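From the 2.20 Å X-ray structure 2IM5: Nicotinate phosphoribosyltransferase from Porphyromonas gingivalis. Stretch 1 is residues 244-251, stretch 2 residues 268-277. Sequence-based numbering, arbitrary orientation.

Stretch 1 244-251: LGTVLTDT
Stretch 2 268-277: LFTSLRHDSG

What sets the register of the two stretches? Two short strands run side by side in parallel, their axes 37° apart, with Thr246 beside Ser271 and Val247 beside Leu272, CA atoms 4.7 and 4.9 Å apart. Val247, extended at phi/psi -127/140, ties the ladder: its N donates to Ser271 O (3.1 Å) and its O accepts from Arg273 N (2.9 Å). Before the strand, Gly245 O receives weak bonds from Thr270 N (3.1 Å) and Ser271 N (3.4 Å), so one carbonyl meets two successive amides.

How does Arg273, which covers the most surface, make its contact? Its chain is extended, with chi1 to chi3 all t, and lies on the same face as Thr246, Leu248 and Ser271. Along its length it packs on the first stretch: Arg273 CD sits 3.7 Å from Leu248 CD2, and Arg273 CB 4.0 Å from Thr246 CG2. Leu248 has an unusual chi1 of -92° with chi2 t. On this face Thr246 (m) donates from OG1 to Ser271 OG (p) at 2.8 Å, while its methyl CG2 lies against Arg273 CB.

What does Val247 bury on the other face? With chi1 p, its CG1 packs 3.5 Å from CD2 of Leu272 (m, t), two branched apolar chains in a buried setting. Phe269, just past a helix, has chi1 m and chi2 -90°, pointing CA-to-CB toward the first stretch. Its CD1 lies 4.2 Å from Val247 CB, and its ring edge meets Gly245 O at 3.4 Å from CD1.

What joins the stretches beyond the strands? There the CA atoms of Asp250 and Ser276 stand 7.1 Å apart, and side chains span the gap. Both take chi1 p, and Ser276 OG donates to Asp250 OD2 at 2.7 Å, a short hydroxyl donating a hydrogen bond to a buried carboxylate.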

# COMPACT_ATOMS: atom_id res chain seq x y z
N LEU A 244 12.98 -1.62 7.75
CA LEU A 244 11.56 -1.54 7.43
C LEU A 244 10.74 -2.03 8.63
O LEU A 244 9.78 -2.79 8.48
CB LEU A 244 11.25 -2.39 6.20
CG LEU A 244 12.20 -2.20 5.01
CD1 LEU A 244 11.81 -3.13 3.87
CD2 LEU A 244 12.18 -0.74 4.56
N GLY A 245 11.12 -1.57 9.82
CA GLY A 245 10.47 -1.98 11.05
C GLY A 245 9.12 -1.40 11.46
O GLY A 245 8.94 -1.03 12.61
N THR A 246 8.18 -1.31 10.53
CA THR A 246 6.85 -0.80 10.85
C THR A 246 5.88 -1.94 10.65
O THR A 246 6.01 -2.71 9.70
CB THR A 246 6.44 0.35 9.92
OG1 THR A 246 7.35 1.44 10.08
CG2 THR A 246 5.03 0.84 10.27
N VAL A 247 4.90 -2.09 11.54
CA VAL A 247 3.96 -3.17 11.38
C VAL A 247 2.49 -2.73 11.40
O VAL A 247 2.10 -1.84 12.15
CB VAL A 247 4.18 -4.26 12.46
CG1 VAL A 247 3.95 -3.67 13.85
CG2 VAL A 247 3.26 -5.46 12.21
N LEU A 248 1.70 -3.35 10.52
CA LEU A 248 0.27 -3.10 10.41
C LEU A 248 -0.39 -3.97 11.47
O LEU A 248 -0.05 -5.14 11.61
CB LEU A 248 -0.24 -3.49 9.03
CG LEU A 248 -0.26 -2.39 7.97
CD1 LEU A 248 -0.59 -2.99 6.61
CD2 LEU A 248 -1.30 -1.33 8.36
N THR A 249 -1.35 -3.41 12.19
CA THR A 249 -2.01 -4.14 13.26
C THR A 249 -3.48 -4.52 13.07
O THR A 249 -3.98 -5.38 13.78
CB THR A 249 -1.95 -3.32 14.57
OG1 THR A 249 -2.79 -2.17 14.46
CG2 THR A 249 -0.52 -2.86 14.84
N ASP A 250 -4.16 -3.93 12.09
CA ASP A 250 -5.59 -4.20 11.91
C ASP A 250 -6.03 -5.33 10.99
O ASP A 250 -7.24 -5.55 10.84
CB ASP A 250 -6.28 -2.90 11.47
CG ASP A 250 -5.91 -2.50 10.05
OD1 ASP A 250 -4.80 -2.85 9.59
OD2 ASP A 250 -6.73 -1.83 9.37
N THR A 251 -5.09 -6.06 10.39
CA THR A 251 -5.44 -7.15 9.48
C THR A 251 -6.54 -8.03 10.05
O THR A 251 -7.54 -8.29 9.40
CB THR A 251 -4.24 -8.03 9.15
OG1 THR A 251 -3.13 -7.19 8.79
CG2 THR A 251 -4.57 -8.96 7.97
N LEU A 268 11.65 -4.67 19.20
CA LEU A 268 12.37 -4.59 17.93
C LEU A 268 11.76 -3.63 16.89
O LEU A 268 12.49 -2.84 16.29
CB LEU A 268 12.49 -5.99 17.33
CG LEU A 268 13.16 -6.14 15.97
CD1 LEU A 268 14.54 -5.50 15.98
CD2 LEU A 268 13.28 -7.63 15.65
N PHE A 269 10.46 -3.71 16.66
CA PHE A 269 9.82 -2.82 15.70
C PHE A 269 9.79 -1.41 16.28
O PHE A 269 9.52 -1.23 17.47
CB PHE A 269 8.40 -3.30 15.38
CG PHE A 269 8.37 -4.50 14.49
CD1 PHE A 269 8.34 -4.35 13.11
CD2 PHE A 269 8.45 -5.79 15.02
CE1 PHE A 269 8.37 -5.47 12.26
CE2 PHE A 269 8.49 -6.91 14.19
CZ PHE A 269 8.45 -6.75 12.80
N THR A 270 10.09 -0.42 15.45
CA THR A 270 10.12 0.97 15.90
C THR A 270 8.77 1.64 15.80
O THR A 270 8.55 2.66 16.44
CB THR A 270 11.11 1.81 15.09
OG1 THR A 270 10.73 1.78 13.70
CG2 THR A 270 12.53 1.28 15.23
N SER A 271 7.88 1.09 15.00
CA SER A 271 6.58 1.72 14.84
C SER A 271 5.43 0.83 14.40
O SER A 271 5.62 -0.29 13.91
CB SER A 271 6.73 2.87 13.84
OG SER A 271 7.35 2.41 12.66
N LEU A 272 4.23 1.35 14.59
CA LEU A 272 3.00 0.67 14.23
C LEU A 272 2.33 1.54 13.18
O LEU A 272 2.59 2.74 13.10
CB LEU A 272 2.07 0.55 15.43
CG LEU A 272 2.66 -0.04 16.72
CD1 LEU A 272 1.63 0.09 17.84
CD2 LEU A 272 3.05 -1.50 16.50
N ARG A 273 1.47 0.94 12.38
CA ARG A 273 0.76 1.72 11.39
C ARG A 273 -0.74 1.65 11.64
O ARG A 273 -1.30 0.57 11.77
CB ARG A 273 1.08 1.22 9.98
CG ARG A 273 0.31 1.97 8.93
CD ARG A 273 0.79 1.63 7.54
NE ARG A 273 -0.15 2.13 6.55
CZ ARG A 273 -0.04 1.91 5.25
NH1 ARG A 273 0.97 1.19 4.78
NH2 ARG A 273 -0.96 2.39 4.42
N HIS A 274 -1.37 2.82 11.73
CA HIS A 274 -2.81 2.92 11.94
C HIS A 274 -3.42 3.11 10.56
O HIS A 274 -3.08 4.05 9.86
CB HIS A 274 -3.14 4.14 12.80
CG HIS A 274 -4.58 4.55 12.73
ND1 HIS A 274 -5.59 3.85 13.37
CD2 HIS A 274 -5.20 5.54 12.04
CE1 HIS A 274 -6.75 4.40 13.08
NE2 HIS A 274 -6.55 5.42 12.27
N ASP A 275 -4.33 2.22 10.17
CA ASP A 275 -4.92 2.33 8.84
C ASP A 275 -6.44 2.19 8.78
O ASP A 275 -7.02 2.16 7.70
CB ASP A 275 -4.27 1.29 7.92
CG ASP A 275 -4.50 1.60 6.45
OD1 ASP A 275 -4.19 2.74 6.03
OD2 ASP A 275 -4.98 0.71 5.73
N SER A 276 -7.08 2.10 9.94
CA SER A 276 -8.54 2.01 9.99
C SER A 276 -9.04 2.25 11.40
O SER A 276 -8.31 2.06 12.37
CB SER A 276 -9.03 0.65 9.48
OG SER A 276 -8.80 -0.38 10.42
N GLY A 277 -10.29 2.70 11.51
CA GLY A 277 -10.85 2.96 12.82
C GLY A 277 -10.45 4.32 13.36
O GLY A 277 -9.67 5.05 12.75